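Local coordinates for protein porphyranase B (Zobellia galactanivorans, PDB 3JUU) that cleaves the sulfated algal polysaccharide porphyran at (1->4) linkages between beta-D-galactose and alpha-L-galactose-6-sulfate, at residues Q25-I30 against G205-S210; A191-K196 against D200-G205. One frame throughout, in Å; residues are numbered along the deposited sequence.

Interaction 1 of 2, residues Q25-I30 against G205-S210; sequences QEWKLI and GVWWKS
With CG set opposite its own carbonyl carbon (chi1 -68°), Trp27 swings its indole off strand 26-29 toward Trp207, whose CG lies anti to the backbone N (chi1 -170°) and whose flat side is thereby offered to the incoming ring. The result is a T-shaped pair. Trp27 leads with the rim of its six-membered ring, CH2 coming to 3.9 Å from Trp207 NE1, over the five-membered ring but displaced toward its rim. The planes stand at 80°, so the C-H at CH2 of Trp27 is directed at the pi cloud of Trp207. Such long side chains suit this place, because the strands are not neighbours: within the GH16 beta-sandwich, strand 264-276 pairs with 26-29 and strand 108-115 with 202-210, and these two pair with each other, leaving the CA atoms of Trp27 and Trp207 11.4 Å apart. Behind Trp207, its opposite face is occupied by Lys209 CB, 3.6 Å above the plane and over the centre, so the indole is held from both sides. Trp27 is steadied at its other end, where NE1 hydrogen-bonds to Asp19 OD2. The same N-terminal run supplies Pro12, packed on Trp27, and Pro20, packed on Trp207.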
# COMPACT_ATOMS: atom_id res chain seq x y z
N GLN A 25 14.15 20.80 -13.23
CA GLN A 25 13.97 20.04 -11.98
C GLN A 25 14.57 18.68 -12.14
O GLN A 25 14.75 18.19 -13.26
CB GLN A 25 12.50 19.91 -11.61
CG GLN A 25 11.75 21.22 -11.51
CD GLN A 25 10.27 21.07 -11.22
OE1 GLN A 25 9.54 20.41 -11.93
NE2 GLN A 25 9.84 21.68 -10.12
N GLU A 26 14.87 18.05 -11.00
CA GLU A 26 15.30 16.67 -11.06
C GLU A 26 14.69 15.86 -9.92
O GLU A 26 14.27 16.41 -8.93
CB GLU A 26 16.82 16.57 -11.04
CG GLU A 26 17.51 17.20 -9.88
CD GLU A 26 19.03 17.15 -10.08
OE1 GLU A 26 19.57 16.04 -10.36
OE2 GLU A 26 19.68 18.23 -9.97
N TRP A 27 14.62 14.55 -10.10
CA TRP A 27 14.08 13.66 -9.05
C TRP A 27 15.25 13.16 -8.22
O TRP A 27 16.22 12.66 -8.80
CB TRP A 27 13.44 12.46 -9.71
CG TRP A 27 12.21 12.77 -10.48
CD1 TRP A 27 12.09 12.78 -11.82
CD2 TRP A 27 10.92 13.11 -9.96
NE1 TRP A 27 10.78 13.06 -12.18
CE2 TRP A 27 10.06 13.33 -11.07
CE3 TRP A 27 10.42 13.29 -8.67
CZ2 TRP A 27 8.73 13.69 -10.94
CZ3 TRP A 27 9.12 13.70 -8.51
CH2 TRP A 27 8.25 13.88 -9.66
N LYS A 28 15.15 13.24 -6.89
CA LYS A 28 16.20 12.81 -5.98
C LYS A 28 15.66 11.70 -5.04
O LYS A 28 14.68 11.92 -4.31
CB LYS A 28 16.66 14.03 -5.15
CG LYS A 28 17.76 13.71 -4.07
CD LYS A 28 18.19 14.98 -3.30
CE LYS A 28 18.94 14.68 -2.00
NZ LYS A 28 18.59 15.78 -1.02
N LEU A 29 16.35 10.56 -5.05
CA LEU A 29 15.98 9.42 -4.17
C LEU A 29 15.97 9.79 -2.73
O LEU A 29 16.93 10.43 -2.22
CB LEU A 29 16.87 8.20 -4.42
CG LEU A 29 16.24 6.90 -3.84
CD1 LEU A 29 15.14 6.45 -4.80
CD2 LEU A 29 17.35 5.81 -3.81
N ILE A 30 14.86 9.47 -2.06
CA ILE A 30 14.78 9.63 -0.61
C ILE A 30 15.27 8.26 -0.04
O ILE A 30 14.53 7.25 -0.02
CB ILE A 30 13.37 9.93 -0.11
CG1 ILE A 30 12.85 11.24 -0.76
CG2 ILE A 30 13.29 9.97 1.45
CD1 ILE A 30 11.33 11.29 -0.60
N GLY A 205 2.46 3.95 -8.94
CA GLY A 205 3.13 5.18 -8.52
C GLY A 205 2.11 6.27 -8.20
O GLY A 205 1.01 6.28 -8.72
N VAL A 206 2.51 7.18 -7.33
CA VAL A 206 1.71 8.38 -7.08
C VAL A 206 2.65 9.57 -7.02
O VAL A 206 3.69 9.57 -6.31
CB VAL A 206 0.88 8.28 -5.79
CG1 VAL A 206 1.80 8.14 -4.51
CG2 VAL A 206 -0.09 9.49 -5.68
N TRP A 207 2.27 10.64 -7.74
CA TRP A 207 2.89 11.99 -7.46
C TRP A 207 2.08 12.73 -6.47
O TRP A 207 0.96 13.20 -6.79
CB TRP A 207 3.06 12.78 -8.76
CG TRP A 207 3.88 14.03 -8.58
CD1 TRP A 207 4.71 14.34 -7.54
CD2 TRP A 207 3.89 15.17 -9.46
NE1 TRP A 207 5.29 15.60 -7.77
CE2 TRP A 207 4.79 16.10 -8.93
CE3 TRP A 207 3.23 15.45 -10.67
CZ2 TRP A 207 5.03 17.37 -9.55
CZ3 TRP A 207 3.49 16.74 -11.31
CH2 TRP A 207 4.35 17.66 -10.72
N TRP A 208 2.52 12.73 -5.21
CA TRP A 208 1.90 13.50 -4.18
C TRP A 208 2.48 14.91 -4.38
O TRP A 208 3.45 15.30 -3.71
CB TRP A 208 2.26 12.90 -2.81
CG TRP A 208 1.78 13.65 -1.63
CD1 TRP A 208 0.82 14.63 -1.57
CD2 TRP A 208 2.15 13.37 -0.26
NE1 TRP A 208 0.64 15.04 -0.26
CE2 TRP A 208 1.43 14.28 0.56
CE3 TRP A 208 3.03 12.42 0.33
CZ2 TRP A 208 1.57 14.32 1.99
CZ3 TRP A 208 3.21 12.49 1.77
CH2 TRP A 208 2.47 13.43 2.56
N LYS A 209 1.86 15.68 -5.28
CA LYS A 209 2.43 16.91 -5.83
C LYS A 209 2.28 18.04 -4.85
O LYS A 209 3.21 18.84 -4.68
CB LYS A 209 1.73 17.21 -7.19
CG LYS A 209 2.12 18.58 -7.78
CD LYS A 209 1.25 18.73 -9.02
CE LYS A 209 1.66 19.98 -9.82
NZ LYS A 209 1.51 21.20 -9.02
N SER A 210 1.11 18.18 -4.23
CA SER A 210 0.84 19.28 -3.29
C SER A 210 -0.25 18.85 -2.35
O SER A 210 -0.77 17.71 -2.46
CB SER A 210 0.41 20.55 -4.04
OG SER A 210 -0.90 20.35 -4.51

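Interaction 2 of 2, residues A191-K196 against D200-G205; sequences AELGGK and DFHVYG
Apolar packing centres on Leu193, whose forked end is wedged between two aromatic side chains of strand 202-210. CD2 lies over the middle of the His202 imidazole, 4.3 Å above its plane, and also reaches the rim of the Tyr204 ring, 3.9 Å from CE1. The other branch, CD1, touches Tyr204 OH at 3.6 Å. In Leu193, chi1 of -66° sets CG anti to the carbonyl carbon and so carries the branch point into this corner, where Leu218 of strand 213-218 packs on all three side chains. A branched aliphatic residue suits the place, since it can meet a ring face and a ring edge at once.

The polar contacts run through one water, with no direct hydrogen bond between 191-196 and 200-205. It donates to Lys196 O at 2.7 Å and to Asp200 OD2 at 2.6 Å, and lies in the imidazole plane 2.8 Å from His202 NE2. On the other side ND1 is bonded to Asp219 OD2, so the ring is gripped at both nitrogens. A leucine in place of His202 would probably leave Asp219 OD2 and the water without their imidazole partner, and Leu193 CD2 without the flat ring it packs on. The ammonium group of Lys196 is engaged elsewhere, with a hydrogen bond from NZ to Gln165 OE1 and a salt bridge to Asp164.

Backbone shape sets the rest. Gly194 has a positive phi of 89°, at which a CB would jam against Leu193 O, and a CB on Gly195 would come tight against Asp200 OD2.

This loop leads into strand 202-210 of the GH16 sandwich, and the side chain of Tyr204 lies about 9 Å from that of Glu148, the probable proton donor. With one carboxylate bonded directly and another through water, the imidazole is likely to hold a proton more firmly than it would in open solvent.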
# COMPACT_ATOMS: atom_id res chain seq x y z
N ALA A 191 -8.21 2.24 -12.62
CA ALA A 191 -7.75 2.04 -13.98
C ALA A 191 -7.57 0.55 -14.29
O ALA A 191 -7.33 -0.25 -13.37
CB ALA A 191 -6.45 2.79 -14.22
N GLU A 192 -7.63 0.16 -15.57
CA GLU A 192 -7.44 -1.30 -15.95
C GLU A 192 -5.97 -1.69 -15.87
O GLU A 192 -5.07 -0.91 -16.34
CB GLU A 192 -7.89 -1.58 -17.40
CG GLU A 192 -9.37 -1.26 -17.64
CD GLU A 192 -10.27 -2.06 -16.70
OE1 GLU A 192 -10.20 -3.29 -16.80
OE2 GLU A 192 -11.01 -1.44 -15.89
N LEU A 193 -5.70 -2.90 -15.35
CA LEU A 193 -4.32 -3.41 -15.37
C LEU A 193 -4.03 -4.02 -16.73
O LEU A 193 -2.86 -4.07 -17.17
CB LEU A 193 -4.07 -4.50 -14.31
CG LEU A 193 -4.19 -3.90 -12.89
CD1 LEU A 193 -3.83 -4.98 -11.90
CD2 LEU A 193 -3.16 -2.80 -12.68
N GLY A 194 -5.06 -4.51 -17.41
CA GLY A 194 -4.76 -5.28 -18.64
C GLY A 194 -4.56 -6.79 -18.36
O GLY A 194 -4.18 -7.54 -19.27
N GLY A 195 -4.78 -7.22 -17.13
CA GLY A 195 -4.52 -8.62 -16.72
C GLY A 195 -4.83 -8.68 -15.21
O GLY A 195 -5.16 -7.62 -14.59
N LYS A 196 -4.69 -9.86 -14.60
CA LYS A 196 -4.86 -9.93 -13.13
C LYS A 196 -3.66 -9.35 -12.41
O LYS A 196 -2.52 -9.46 -12.86
CB LYS A 196 -5.11 -11.39 -12.64
CG LYS A 196 -6.28 -12.16 -13.35
CD LYS A 196 -7.63 -11.60 -12.91
CE LYS A 196 -8.81 -12.50 -13.43
NZ LYS A 196 -10.03 -11.74 -13.12
N ASP A 200 1.16 -10.52 -13.28
CA ASP A 200 2.37 -9.81 -13.74
C ASP A 200 2.77 -8.84 -12.69
O ASP A 200 1.91 -8.37 -11.89
CB ASP A 200 2.02 -9.00 -15.01
CG ASP A 200 1.33 -9.84 -16.10
OD1 ASP A 200 2.09 -10.59 -16.73
OD2 ASP A 200 0.06 -9.73 -16.32
N PHE A 201 4.05 -8.44 -12.71
CA PHE A 201 4.44 -7.25 -11.97
C PHE A 201 3.85 -5.98 -12.65
O PHE A 201 3.74 -5.92 -13.88
CB PHE A 201 5.96 -7.10 -11.88
CG PHE A 201 6.58 -8.05 -10.90
CD1 PHE A 201 6.64 -7.70 -9.55
CD2 PHE A 201 7.02 -9.30 -11.31
CE1 PHE A 201 7.17 -8.58 -8.58
CE2 PHE A 201 7.56 -10.20 -10.36
CZ PHE A 201 7.62 -9.83 -9.00
N HIS A 202 3.52 -4.98 -11.83
CA HIS A 202 3.19 -3.65 -12.36
C HIS A 202 3.90 -2.64 -11.51
O HIS A 202 4.23 -2.88 -10.34
CB HIS A 202 1.62 -3.44 -12.34
CG HIS A 202 0.88 -4.28 -13.33
ND1 HIS A 202 0.70 -3.91 -14.65
CD2 HIS A 202 0.30 -5.51 -13.20
CE1 HIS A 202 -0.02 -4.84 -15.27
NE2 HIS A 202 -0.26 -5.82 -14.41
N VAL A 203 4.13 -1.46 -12.09
CA VAL A 203 4.69 -0.39 -11.34
C VAL A 203 3.56 0.54 -10.90
O VAL A 203 2.92 1.14 -11.73
CB VAL A 203 5.75 0.38 -12.12
CG1 VAL A 203 6.23 1.56 -11.24
CG2 VAL A 203 7.00 -0.56 -12.41
N TYR A 204 3.33 0.66 -9.59
CA TYR A 204 2.25 1.52 -9.10
C TYR A 204 2.91 2.75 -8.51
O TYR A 204 3.77 2.64 -7.61
CB TYR A 204 1.49 0.76 -7.97
CG TYR A 204 0.85 -0.53 -8.44
CD1 TYR A 204 -0.32 -0.47 -9.25
CD2 TYR A 204 1.40 -1.81 -8.14
CE1 TYR A 204 -0.93 -1.63 -9.74
CE2 TYR A 204 0.80 -2.98 -8.65
CZ TYR A 204 -0.36 -2.89 -9.44
OH TYR A 204 -1.03 -4.03 -9.86
N GLY A 205 2.46 3.95 -8.94
CA GLY A 205 3.13 5.18 -8.52
C GLY A 205 2.11 6.27 -8.20
O GLY A 205 1.01 6.28 -8.72
O HOH W 1 -1.58 -8.23 -15.02

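Both contacts use strand 202-210, interaction 2 at its beginning and interaction 1 further on, with Gly205 common to the two; their centres lie about 20 Å apart. Along the chain they are nested: interaction 2 is a local connection joining strand 185-192 to strand 202-210, enclosed within the long loop that interaction 1 closes by bringing the N-terminal strand 26-29 back to residues 205-210. One strand of the jelly roll is therefore held near its start by the connection that precedes it and, further along, by the N-terminal part of the chain. Interaction 2 is the one nearer the catalytic residues, whereas interaction 1 lies away from the catalytic and substrate-binding residues.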